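Local coordinates for Gp15 protein (Listeria phage PSA, PDB 6R5W) that probably recognises receptors on the Listeria cell surface as the phage's homotrimeric receptor-binding protein, represented here by its C-terminal coiled-coil and beta-rich part, at residues V15-A18 against D19-V22; K27-W30 against N31-T35; K45-A48 against D49-F53; S130-A133 against S134-A137. All coordinates share one frame; numbering follows the deposited sequence.

Contact 1: residues V15-A18 against D19-V22. With CD (cadmium ion), chain F.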
ATOM      1  N   VAL A  15      -2.245  33.059  57.672  1.00 53.42           N
ATOM      2  CA  VAL A  15      -2.736  33.898  56.589  1.00 52.15           C
ATOM      3  C   VAL A  15      -1.648  34.230  55.592  1.00 54.94           C
ATOM      4  O   VAL A  15      -1.932  34.396  54.401  1.00 47.14           O
ATOM      5  CB  VAL A  15      -3.367  35.183  57.194  1.00 59.00           C
ATOM      6  CG1 VAL A  15      -3.461  36.275  56.162  1.00 59.74           C
ATOM      7  CG2 VAL A  15      -4.734  34.844  57.819  1.00 54.12           C
ATOM      8  N   ASN A  16      -0.392  34.327  56.040  1.00 57.59           N
ATOM      9  CA  ASN A  16       0.713  34.702  55.162  1.00 59.95           C
ATOM     10  C   ASN A  16       1.453  33.494  54.616  1.00 56.84           C
ATOM     11  O   ASN A  16       2.447  33.656  53.896  1.00 57.63           O
ATOM     12  CB  ASN A  16       1.698  35.619  55.907  1.00 65.22           C
ATOM     13  CG  ASN A  16       1.105  36.992  56.181  1.00 65.49           C
ATOM     14  OD1 ASN A  16       0.829  37.766  55.266  1.00 66.80           O
ATOM     15  ND2 ASN A  16       0.912  37.291  57.453  1.00 69.88           N
ATOM     16  N   ASP A  17       0.975  32.291  54.931  1.00 61.22           N
ATOM     17  CA  ASP A  17       1.502  31.042  54.391  1.00 61.40           C
ATOM     18  C   ASP A  17       0.893  30.830  53.010  1.00 59.32           C
ATOM     19  O   ASP A  17      -0.148  30.188  52.846  1.00 55.94           O
ATOM     20  CB  ASP A  17       1.187  29.890  55.329  1.00 56.81           C
ATOM     21  CG  ASP A  17       1.894  28.614  54.940  1.00 55.68           C
ATOM     22  OD1 ASP A  17       2.504  28.590  53.857  1.00 56.16           O
ATOM     23  OD2 ASP A  17       1.827  27.639  55.725  1.00 60.58           O
ATOM     24  N   ALA A  18       1.534  31.404  52.004  1.00 60.66           N
ATOM     25  CA  ALA A  18       1.025  31.286  50.655  1.00 61.92           C
ATOM     26  C   ALA A  18       1.040  29.844  50.163  1.00 57.43           C
ATOM     27  O   ALA A  18       0.169  29.511  49.348  1.00 47.82           O
ATOM     28  CB  ALA A  18       1.823  32.178  49.708  1.00 66.78           C
ATOM     29  N   ASP A  19       1.924  28.975  50.725  1.00 50.28           N
ATOM     30  CA  ASP A  19       2.074  27.603  50.249  1.00 50.18           C
ATOM     31  C   ASP A  19       0.823  26.742  50.421  1.00 49.21           C
ATOM     32  O   ASP A  19       0.684  25.716  49.739  1.00 45.05           O
ATOM     33  CB  ASP A  19       3.207  26.879  50.969  1.00 59.64           C
ATOM     34  CG  ASP A  19       4.570  27.120  50.339  1.00 67.85           C
ATOM     35  OD1 ASP A  19       4.661  27.794  49.299  1.00 68.30           O
ATOM     36  OD2 ASP A  19       5.555  26.614  50.916  1.00 78.18           O
ATOM     37  N   ILE A  20      -0.057  27.071  51.364  1.00 36.26           N
ATOM     38  CA  ILE A  20      -1.199  26.220  51.653  1.00 34.75           C
ATOM     39  C   ILE A  20      -2.507  26.805  51.129  1.00 33.89           C
ATOM     40  O   ILE A  20      -3.568  26.180  51.313  1.00 33.51           O
ATOM     41  CB  ILE A  20      -1.305  25.889  53.150  1.00 41.22           C
ATOM     42  CG1 ILE A  20      -1.464  27.175  53.967  1.00 44.67           C
ATOM     43  CG2 ILE A  20      -0.055  25.137  53.615  1.00 44.34           C
ATOM     44  CD1 ILE A  20      -1.623  26.904  55.454  1.00 48.02           C
ATOM     45  N   HIS A  21      -2.460  27.937  50.457  1.00 35.17           N
ATOM     46  CA  HIS A  21      -3.620  28.559  49.835  1.00 32.02           C
ATOM     47  C   HIS A  21      -3.406  28.632  48.326  1.00 34.88           C
ATOM     48  O   HIS A  21      -2.303  28.373  47.796  1.00 33.47           O
ATOM     49  CB  HIS A  21      -3.880  29.992  50.424  1.00 36.41           C
ATOM     50  CG  HIS A  21      -4.238  29.969  51.865  1.00 35.01           C
ATOM     51  ND1 HIS A  21      -3.322  30.201  52.868  1.00 39.95           N
ATOM     52  CD2 HIS A  21      -5.416  29.683  52.488  1.00 39.00           C
ATOM     53  CE1 HIS A  21      -3.897  30.008  54.046  1.00 43.60           C
ATOM     54  NE2 HIS A  21      -5.163  29.665  53.841  1.00 32.03           N
ATOM     55  N   VAL A  22      -4.475  29.010  47.639  1.00 32.91           N
ATOM     56  CA  VAL A  22      -4.483  29.155  46.201  1.00 31.34           C
ATOM     57  C   VAL A  22      -5.041  30.538  45.852  1.00 35.25           C
ATOM     58  O   VAL A  22      -5.464  31.293  46.729  1.00 35.79           O
ATOM     59  CB  VAL A  22      -5.296  28.026  45.528  1.00 31.68           C
ATOM     60  CG1 VAL A  22      -4.770  26.696  45.968  1.00 31.10           C
ATOM     61  CG2 VAL A  22      -6.794  28.092  45.858  1.00 33.36           C
TER
HETATM   62 CD    CD F 403      -6.875  29.190  55.474  1.00 38.62          CD
HETATM   63  O   HOH W   1      -1.866  32.154  52.273  1.00 53.85           O

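Contact 2: residues K27-W30 against N31-T35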
ATOM      1  N   LYS A  27      -7.510  28.336  40.268  1.00 32.09           N
ATOM      2  CA  LYS A  27      -8.588  27.353  40.183  1.00 31.16           C
ATOM      3  C   LYS A  27      -9.222  27.342  38.793  1.00 29.89           C
ATOM      4  O   LYS A  27      -9.547  26.273  38.251  1.00 32.84           O
ATOM      5  CB  LYS A  27      -9.641  27.628  41.286  1.00 30.26           C
ATOM      6  CG  LYS A  27      -9.044  27.473  42.686  1.00 32.93           C
ATOM      7  CD  LYS A  27     -10.093  27.216  43.753  1.00 37.82           C
ATOM      8  CE  LYS A  27     -10.904  28.454  44.007  1.00 37.66           C
ATOM      9  NZ  LYS A  27     -11.718  28.207  45.303  1.00 37.43           N
ATOM     10  N   THR A  28      -9.333  28.515  38.158  1.00 32.10           N
ATOM     11  CA  THR A  28      -9.773  28.557  36.765  1.00 32.75           C
ATOM     12  C   THR A  28      -8.775  27.855  35.817  1.00 36.89           C
ATOM     13  O   THR A  28      -9.177  27.070  34.937  1.00 37.49           O
ATOM     14  CB  THR A  28     -10.005  30.003  36.366  1.00 42.07           C
ATOM     15  OG1 THR A  28     -11.044  30.532  37.241  1.00 38.53           O
ATOM     16  CG2 THR A  28     -10.471  30.103  34.972  1.00 40.42           C
ATOM     17  N   ASN A  29      -7.481  28.136  35.985  1.00 35.26           N
ATOM     18  CA  ASN A  29      -6.432  27.434  35.252  1.00 35.22           C
ATOM     19  C   ASN A  29      -6.544  25.924  35.420  1.00 34.08           C
ATOM     20  O   ASN A  29      -6.603  25.180  34.424  1.00 36.47           O
ATOM     21  CB  ASN A  29      -5.072  27.917  35.734  1.00 30.42           C
ATOM     22  CG  ASN A  29      -3.913  27.266  34.990  1.00 37.48           C
ATOM     23  OD1 ASN A  29      -3.989  26.992  33.800  1.00 36.81           O
ATOM     24  ND2 ASN A  29      -2.823  27.053  35.705  1.00 35.69           N
ATOM     25  N   TRP A  30      -6.604  25.448  36.673  1.00 31.52           N
ATOM     26  CA  TRP A  30      -6.598  24.013  36.924  1.00 29.41           C
ATOM     27  C   TRP A  30      -7.871  23.377  36.435  1.00 33.60           C
ATOM     28  O   TRP A  30      -7.839  22.269  35.905  1.00 31.31           O
ATOM     29  CB  TRP A  30      -6.358  23.718  38.390  1.00 28.40           C
ATOM     30  CG  TRP A  30      -5.042  24.212  38.887  1.00 28.20           C
ATOM     31  CD1 TRP A  30      -3.903  24.354  38.177  1.00 28.46           C
ATOM     32  CD2 TRP A  30      -4.753  24.692  40.215  1.00 31.77           C
ATOM     33  NE1 TRP A  30      -2.892  24.870  38.963  1.00 29.89           N
ATOM     34  CE2 TRP A  30      -3.399  25.061  40.239  1.00 27.61           C
ATOM     35  CE3 TRP A  30      -5.520  24.846  41.385  1.00 28.58           C
ATOM     36  CZ2 TRP A  30      -2.802  25.614  41.355  1.00 29.45           C
ATOM     37  CZ3 TRP A  30      -4.910  25.343  42.506  1.00 28.86           C
ATOM     38  CH2 TRP A  30      -3.561  25.739  42.489  1.00 32.41           C
ATOM     39  N   ASN A  31      -9.006  24.069  36.566  1.00 32.75           N
ATOM     40  CA  ASN A  31     -10.255  23.482  36.075  1.00 33.16           C
ATOM     41  C   ASN A  31     -10.234  23.287  34.552  1.00 34.48           C
ATOM     42  O   ASN A  31     -10.908  22.374  34.025  1.00 39.20           O
ATOM     43  CB  ASN A  31     -11.483  24.343  36.436  1.00 34.85           C
ATOM     44  CG  ASN A  31     -11.867  24.219  37.912  1.00 36.02           C
ATOM     45  OD1 ASN A  31     -11.597  23.205  38.550  1.00 35.31           O
ATOM     46  ND2 ASN A  31     -12.496  25.278  38.468  1.00 38.17           N
ATOM     47  N   ALA A  32      -9.524  24.154  33.834  1.00 32.21           N
ATOM     48  CA  ALA A  32      -9.460  24.120  32.384  1.00 36.18           C
ATOM     49  C   ALA A  32      -8.441  23.121  31.844  1.00 36.32           C
ATOM     50  O   ALA A  32      -8.347  23.004  30.614  1.00 33.62           O
ATOM     51  CB  ALA A  32      -9.158  25.523  31.834  1.00 38.80           C
ATOM     52  N   LYS A  33      -7.651  22.470  32.710  1.00 32.39           N
ATOM     53  CA  LYS A  33      -6.638  21.514  32.220  1.00 33.31           C
ATOM     54  C   LYS A  33      -7.295  20.351  31.471  1.00 33.51           C
ATOM     55  O   LYS A  33      -8.469  20.001  31.674  1.00 32.25           O
ATOM     56  CB  LYS A  33      -5.803  20.996  33.380  1.00 32.05           C
ATOM     57  CG  LYS A  33      -4.937  22.039  34.052  1.00 30.72           C
ATOM     58  CD  LYS A  33      -3.725  22.404  33.172  1.00 33.61           C
ATOM     59  CE  LYS A  33      -2.749  23.289  33.899  1.00 35.86           C
ATOM     60  NZ  LYS A  33      -1.492  23.531  33.128  1.00 33.47           N
ATOM     61  N   GLU A  34      -6.504  19.694  30.625  1.00 34.00           N
ATOM     62  CA  GLU A  34      -7.036  18.583  29.829  1.00 33.65           C
ATOM     63  C   GLU A  34      -7.401  17.390  30.700  1.00 33.84           C
ATOM     64  O   GLU A  34      -6.790  17.132  31.737  1.00 32.58           O
ATOM     65  CB  GLU A  34      -5.990  18.163  28.775  1.00 36.77           C
ATOM     66  CG  GLU A  34      -6.429  16.969  27.902  1.00 34.15           C
ATOM     67  CD  GLU A  34      -7.601  17.292  27.023  1.00 36.52           C
ATOM     68  OE1 GLU A  34      -8.761  17.369  27.563  1.00 35.89           O
ATOM     69  OE2 GLU A  34      -7.430  17.472  25.805  1.00 40.83           O
ATOM     70  N   THR A  35      -8.456  16.666  30.285  1.00 33.32           N
ATOM     71  CA  THR A  35      -8.776  15.418  30.941  1.00 33.21           C
ATOM     72  C   THR A  35      -8.260  14.229  30.137  1.00 38.80           C
ATOM     73  O   THR A  35      -7.950  14.324  28.924  1.00 35.21           O
ATOM     74  CB  THR A  35     -10.273  15.233  31.098  1.00 35.01           C
ATOM     75  OG1 THR A  35     -10.859  15.117  29.807  1.00 38.32           O
ATOM     76  CG2 THR A  35     -10.909  16.457  31.821  1.00 37.06           C
TER
HETATM   77  O   HOH W   2      -2.549  25.690  31.846  1.00 37.58           O
HETATM   78  O   HOH W   3      -0.496  26.078  34.595  1.00 38.81           O

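Contact 3: residues K45-A48 against D49-F53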
ATOM      1  N   LYS A  45      -9.187  10.648  17.316  1.00 33.88           N
ATOM      2  CA  LYS A  45      -9.453  11.375  16.087  1.00 39.55           C
ATOM      3  C   LYS A  45      -8.228  11.404  15.180  1.00 41.49           C
ATOM      4  O   LYS A  45      -8.365  11.391  13.948  1.00 40.28           O
ATOM      5  CB  LYS A  45      -9.911  12.793  16.372  1.00 37.32           C
ATOM      6  CG  LYS A  45     -10.117  13.604  15.116  1.00 41.28           C
ATOM      7  CD  LYS A  45     -10.959  14.818  15.267  1.00 56.41           C
ATOM      8  CE  LYS A  45     -11.297  15.417  13.899  1.00 68.91           C
ATOM      9  NZ  LYS A  45     -10.104  15.652  13.042  1.00 72.11           N
ATOM     10  N   ALA A  46      -7.026  11.530  15.759  1.00 35.70           N
ATOM     11  CA  ALA A  46      -5.819  11.457  14.932  1.00 38.28           C
ATOM     12  C   ALA A  46      -5.727  10.106  14.216  1.00 37.00           C
ATOM     13  O   ALA A  46      -5.395  10.050  13.025  1.00 34.42           O
ATOM     14  CB  ALA A  46      -4.563  11.702  15.777  1.00 35.59           C
ATOM     15  N   LEU A  47      -6.017   9.024  14.928  1.00 32.69           N
ATOM     16  CA  LEU A  47      -6.028   7.691  14.340  1.00 33.21           C
ATOM     17  C   LEU A  47      -7.061   7.587  13.239  1.00 42.23           C
ATOM     18  O   LEU A  47      -6.765   7.064  12.152  1.00 38.08           O
ATOM     19  CB  LEU A  47      -6.258   6.636  15.410  1.00 35.11           C
ATOM     20  CG  LEU A  47      -6.382   5.183  14.976  1.00 37.32           C
ATOM     21  CD1 LEU A  47      -5.072   4.733  14.217  1.00 35.92           C
ATOM     22  CD2 LEU A  47      -6.636   4.244  16.133  1.00 39.69           C
ATOM     23  N   ALA A  48      -8.265   8.104  13.481  1.00 39.28           N
ATOM     24  CA  ALA A  48      -9.312   8.039  12.474  1.00 41.67           C
ATOM     25  C   ALA A  48      -8.946   8.849  11.241  1.00 41.66           C
ATOM     26  O   ALA A  48      -9.264   8.448  10.102  1.00 39.76           O
ATOM     27  CB  ALA A  48     -10.641   8.539  13.056  1.00 42.90           C
ATOM     28  N   ASP A  49      -8.323  10.022  11.441  1.00 35.82           N
ATOM     29  CA  ASP A  49      -7.889  10.825  10.325  1.00 38.03           C
ATOM     30  C   ASP A  49      -6.776  10.113   9.549  1.00 39.62           C
ATOM     31  O   ASP A  49      -6.681  10.252   8.322  1.00 40.43           O
ATOM     32  CB  ASP A  49      -7.420  12.163  10.813  1.00 37.39           C
ATOM     33  CG  ASP A  49      -8.591  13.064  11.319  1.00 52.25           C
ATOM     34  OD1 ASP A  49      -9.757  12.674  11.149  1.00 50.06           O
ATOM     35  OD2 ASP A  49      -8.330  14.151  11.872  1.00 46.28           O
ATOM     36  N   ALA A  50      -5.890   9.413  10.262  1.00 36.52           N
ATOM     37  CA  ALA A  50      -4.813   8.663   9.609  1.00 35.97           C
ATOM     38  C   ALA A  50      -5.398   7.550   8.753  1.00 39.61           C
ATOM     39  O   ALA A  50      -5.016   7.375   7.600  1.00 37.28           O
ATOM     40  CB  ALA A  50      -3.848   8.105  10.647  1.00 34.90           C
ATOM     41  N   LYS A  51      -6.352   6.797   9.304  1.00 38.32           N
ATOM     42  CA  LYS A  51      -6.986   5.707   8.549  1.00 42.11           C
ATOM     43  C   LYS A  51      -7.680   6.239   7.308  1.00 43.73           C
ATOM     44  O   LYS A  51      -7.567   5.637   6.220  1.00 45.35           O
ATOM     45  CB  LYS A  51      -7.953   4.924   9.462  1.00 38.26           C
ATOM     46  CG  LYS A  51      -7.268   4.044  10.503  1.00 41.05           C
ATOM     47  CD  LYS A  51      -8.302   3.292  11.415  1.00 42.97           C
ATOM     48  CE  LYS A  51      -7.555   2.374  12.370  1.00 49.80           C
ATOM     49  NZ  LYS A  51      -8.380   1.626  13.378  1.00 48.46           N
ATOM     50  N   ALA A  52      -8.380   7.382   7.437  1.00 42.44           N
ATOM     51  CA  ALA A  52      -9.048   7.980   6.283  1.00 43.97           C
ATOM     52  C   ALA A  52      -8.046   8.445   5.225  1.00 45.94           C
ATOM     53  O   ALA A  52      -8.324   8.363   4.012  1.00 45.12           O
ATOM     54  CB  ALA A  52      -9.929   9.173   6.670  1.00 42.57           C
ATOM     55  N   PHE A  53      -6.924   9.036   5.657  1.00 40.28           N
ATOM     56  CA  PHE A  53      -5.918   9.474   4.699  1.00 39.87           C
ATOM     57  C   PHE A  53      -5.341   8.284   3.909  1.00 36.46           C
ATOM     58  O   PHE A  53      -5.131   8.381   2.680  1.00 37.49           O
ATOM     59  CB  PHE A  53      -4.827  10.217   5.432  1.00 39.27           C
ATOM     60  CG  PHE A  53      -3.624  10.512   4.599  1.00 35.73           C
ATOM     61  CD1 PHE A  53      -3.610  11.606   3.753  1.00 41.73           C
ATOM     62  CD2 PHE A  53      -2.507   9.705   4.677  1.00 40.55           C
ATOM     63  CE1 PHE A  53      -2.517  11.878   2.985  1.00 40.87           C
ATOM     64  CE2 PHE A  53      -1.400  10.003   3.935  1.00 39.96           C
ATOM     65  CZ  PHE A  53      -1.402  11.082   3.087  1.00 40.78           C
TER

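Contact 4: residues S130-A133 against S134-A137. With CD (cadmium ion), chain E.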
ATOM      1  N   SER A 130      -7.925 -15.819 -29.507  1.00 33.23           N
ATOM      2  CA  SER A 130      -7.847 -16.946 -30.413  1.00 35.18           C
ATOM      3  C   SER A 130      -7.394 -18.222 -29.748  1.00 39.25           C
ATOM      4  O   SER A 130      -6.552 -18.223 -28.846  1.00 37.36           O
ATOM      5  CB  SER A 130      -6.897 -16.617 -31.599  1.00 37.57           C
ATOM      6  OG  SER A 130      -6.590 -17.789 -32.373  1.00 36.14           O
ATOM      7  N   THR A 131      -7.929 -19.339 -30.248  1.00 38.45           N
ATOM      8  CA  THR A 131      -7.508 -20.648 -29.797  1.00 34.12           C
ATOM      9  C   THR A 131      -6.202 -21.095 -30.389  1.00 37.00           C
ATOM     10  O   THR A 131      -5.673 -22.101 -29.936  1.00 38.27           O
ATOM     11  CB  THR A 131      -8.606 -21.710 -30.092  1.00 43.70           C
ATOM     12  OG1 THR A 131      -8.834 -21.775 -31.501  1.00 38.56           O
ATOM     13  CG2 THR A 131      -9.884 -21.311 -29.393  1.00 41.30           C
ATOM     14  N   ALA A 132      -5.692 -20.412 -31.411  1.00 37.50           N
ATOM     15  CA  ALA A 132      -4.372 -20.709 -31.952  1.00 38.86           C
ATOM     16  C   ALA A 132      -3.341 -19.908 -31.145  1.00 34.28           C
ATOM     17  O   ALA A 132      -3.370 -18.666 -31.170  1.00 33.46           O
ATOM     18  CB  ALA A 132      -4.283 -20.340 -33.438  1.00 37.88           C
ATOM     19  N   ALA A 133      -2.422 -20.619 -30.478  1.00 36.89           N
ATOM     20  CA  ALA A 133      -1.440 -19.954 -29.622  1.00 34.97           C
ATOM     21  C   ALA A 133      -0.392 -19.159 -30.400  1.00 38.81           C
ATOM     22  O   ALA A 133       0.330 -18.320 -29.801  1.00 36.51           O
ATOM     23  CB  ALA A 133      -0.729 -20.989 -28.750  1.00 36.00           C
ATOM     24  N   SER A 134      -0.274 -19.380 -31.701  1.00 33.92           N
ATOM     25  CA  SER A 134       0.555 -18.490 -32.515  1.00 34.54           C
ATOM     26  C   SER A 134      -0.077 -17.114 -32.717  1.00 28.65           C
ATOM     27  O   SER A 134       0.614 -16.168 -33.177  1.00 35.44           O
ATOM     28  CB  SER A 134       0.809 -19.126 -33.895  1.00 40.43           C
ATOM     29  OG  SER A 134      -0.483 -19.405 -34.525  1.00 35.82           O
ATOM     30  N   ASN A 135      -1.344 -16.934 -32.392  1.00 27.34           N
ATOM     31  CA  ASN A 135      -1.987 -15.620 -32.431  1.00 27.31           C
ATOM     32  C   ASN A 135      -1.786 -14.897 -31.093  1.00 32.12           C
ATOM     33  O   ASN A 135      -2.649 -14.879 -30.203  1.00 30.43           O
ATOM     34  CB  ASN A 135      -3.464 -15.729 -32.807  1.00 31.62           C
ATOM     35  CG  ASN A 135      -3.669 -16.053 -34.307  1.00 36.16           C
ATOM     36  OD1 ASN A 135      -2.818 -15.732 -35.129  1.00 32.60           O
ATOM     37  ND2 ASN A 135      -4.757 -16.720 -34.648  1.00 36.01           N
ATOM     38  N   GLN A 136      -0.618 -14.218 -30.992  1.00 28.25           N
ATOM     39  CA  GLN A 136      -0.230 -13.351 -29.878  1.00 28.95           C
ATOM     40  C   GLN A 136       0.368 -12.107 -30.523  1.00 32.92           C
ATOM     41  O   GLN A 136       0.507 -12.040 -31.755  1.00 29.49           O
ATOM     42  CB  GLN A 136       0.772 -14.104 -28.992  1.00 27.64           C
ATOM     43  CG  GLN A 136       0.083 -15.409 -28.457  1.00 30.17           C
ATOM     44  CD  GLN A 136       0.828 -16.048 -27.330  1.00 33.28           C
ATOM     45  OE1 GLN A 136       2.036 -16.179 -27.358  1.00 30.33           O
ATOM     46  NE2 GLN A 136       0.130 -16.536 -26.353  1.00 31.38           N
ATOM     47  N   ALA A 137       0.772 -11.150 -29.695  1.00 31.34           N
ATOM     48  CA  ALA A 137       1.179  -9.831 -30.170  1.00 24.37           C
ATOM     49  C   ALA A 137       2.401  -9.354 -29.398  1.00 31.62           C
ATOM     50  O   ALA A 137       2.579  -9.639 -28.204  1.00 28.93           O
ATOM     51  CB  ALA A 137       0.058  -8.851 -30.052  1.00 26.08           C
TER
HETATM   52 CD    CD E 402       3.937 -16.434 -28.641  1.00 34.38          CD
HETATM   53  O   HOH W   4       3.025 -18.499 -29.261  1.00 36.25           O
HETATM   54  O   HOH W   5       3.352 -15.673 -31.001  1.00 36.40           O
HETATM   55  O   HOH W   6       5.931 -17.307 -29.702  1.00 33.98           O

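Contact 1: residues V15-A18 against D19-V22
Asp-17 and His-21 close a tight reversal of the chain, an inverse gamma turn centred on Asp-17 that runs straight into a short 3-10 turn, in the loop between helix 8-15 and helix 24-31. The compact part gathers on the carbonyl of Asp-17. His-21 ND1 donates to Asp-17 O over 3.2 Å and meets it close to the imidazole plane, while Ile-20 N reaches the same oxygen in a weak bond of 3.5 Å. One residue on, His-21 N bonds to Ala-18 O at 3.3 Å, coming from above the carbonyl plane. The small Ala-18 sits on the exposed outside of the 3-10 turn.

The outer side is looser. The Asp-17 carboxylate, swung away from its own backbone nitrogen (chi1 -171°), takes a weak bond from Asp-19 N to OD1, while its OD2 lies 3.5 Å from Ile-20 CD1, an apolar neighbour. Asp-19 is exposed; the two aspartate side chains cross at about a right angle, their carboxylate planes 53° apart, and two like charges so near would probably disfavour each other mildly.

Histidine suits the inner position because its two nitrogens face different tasks. His-14 and His-21 of all three subunits surround one cadmium ion, and with ND1 donating to the turn, the opposite nitrogen is left for the metal: His-21 NE2 binds cadmium at 2.4 Å.

Contact 2: residues K27-W30 against N31-T35
Asn-29 and Lys-33 face each other across the C-terminal end of helix 24-31, where the chain leaves the helix for the link to helix 36-57. Backbone bonds come first. Asn-31 N donates to Lys-27 O at 2.8 Å and Ala-32 N to Thr-28 O at 3.1 Å, both helical i to i+4 pairs. The last turn then tightens: Lys-33 N bonds to Trp-30 O, three residues back, at 3.2 Å.

Water-mediated contacts join the short amide of Asn-29 to the long chain of Lys-33. One water donates to Asn-29 OD1 and accepts from Lys-33 NZ, and a second accepts from both Asn-29 ND2 and Lys-33 NZ. Each end of the amide thus has its own water, which fixes which way round it lies. Chi1 of the lysine lays its CG 3.5 Å from Trp-30 O, and the bend at chi2 (-74°) then turns the rest of the chain toward Asn-29, Lys-33 CE coming 3.9 Å from Asn-29 OD1.

Van der Waals packing supplies the rest. The Asn-31 amide lies with a face against Lys-27 O, which is 3.1 Å from CG; its ND2 makes no bond there.

Several polar ends also bond to other chains. Asn-31 OD1 accepts from Trp-30 NE1 of the third subunit, Trp-30 NE1 repays this to Asn-31 of the second, and Lys-33 NZ bonds to backbone oxygens of Asn-31 and Lys-33 of the second. The chemistry implies that the helix end is finished by its neighbours: an ammonium group suits carbonyls left behind where a helix stops, and here it ties them across the trimer.

Contact 3: residues K45-A48 against D49-F53
The carboxylate of Asp-49 is the flat group that Lys-45 meets, on helix 36-57 of the coiled-coil stem. One face rests against the backbone carbonyl a turn earlier, Lys-45 O standing 3.1 Å from Asp-49 CG. The lysine ammonium arrives on the syn lone pair of OD2, forming a salt bridge of 2.6 Å between Lys-45 NZ and Asp-49 OD2. Lys-45 extends nearly straight and then turns at its last bond (chi4 -52°), which brings NZ to the edge of the carboxylate, nearly in its plane.

The same four-residue spacing brings Leu-47 to Lys-51. Their contact is aliphatic: Leu-47 CD1 lies 3.9 Å from Lys-51 CE, the extended lysine crossing the leucine obliquely with its aliphatic part. Beneath both pairs run regular i to i+4 helix bonds, such as Lys-51 N to Leu-47 O at 2.9 Å.

Alanines suit the inward side, where Ala-50 packs on Ala-50 of the third subunit and Ala-46 on Ala-43 of the second; small side chains let the helices approach closely. Chemically, opposite charges four residues apart pair on one side of the helix, which probably steadies the orientation of the Asp-49 carboxylate beside Leu-47 of the second subunit.

Contact 4: residues S130-A133 against S134-A137
Ser-130 and Asn-135 are brought together by two torsions: the serine OG is turned opposite its backbone nitrogen (chi1 169°), and the asparagine CG points away from its own carbonyl carbon (chi1 -73°), so that hydroxyl and amide converge across the loop. Asn-135 ND2 donates to Ser-130 OG over 3.1 Å, nearly straight at 169° and with the oxygen close to the amide plane. The same OG accepts from Ala-132 N at 2.9 Å, an ST turn. Two N-H donors thus grip one hydroxyl oxygen, which fixes the serine rotamer. Serine suits the place because its short side chain can reach back to the main chain, and asparagine because its amide can span the loop without carrying a charge.

Within the same loop, Asn-135 N bonds to Ala-132 O at 2.9 Å and closes a type I beta turn from Ala-132 to Asn-135. Ala-132 CB packs 3.8 Å from Asn-135 ND2.

On leaving the turn, Gln-136 lays its CG 3.2 Å from Ala-133 O, and its extended chain carries OE1 to a cadmium ion at 2.3 Å. A water bound to that metal donates to Ala-133 O at 2.8 Å, tying turn and ion together. Two further waters and Gln-136 OE1 of both other subunits complete the site, while Gln-136 NE2 is held by Asn-138 OD1 of the third subunit.

Overall this is a beta-hairpin connection, an ST turn followed by a type I turn, linking the antiparallel strands 122-127 and 136-141 beside a cadmium site shared by the trimer.

The four contacts follow one another along an elongated chain. Contacts 1 and 2 adjoin, their centres about 20 Å apart, and meet where Val-22 CG1 packs 3.7 Å from Trp-30 CZ3. Contact 3 lies further down the stem, its centre about 28 Å from that of contact 2. Contact 4, in the beta-rich domain, is centred about 95 Å from the centre of contact 1, on the opposite side of the chain's centre. Contacts 1 and 4 hold cadmium sites built by all three subunits, one from histidines, the other from glutamines and water; contacts 2 and 3 supply no ligand, though the Trp-30 side chain is about 5 Å from cadmium. All four lie at an interface with the third subunit.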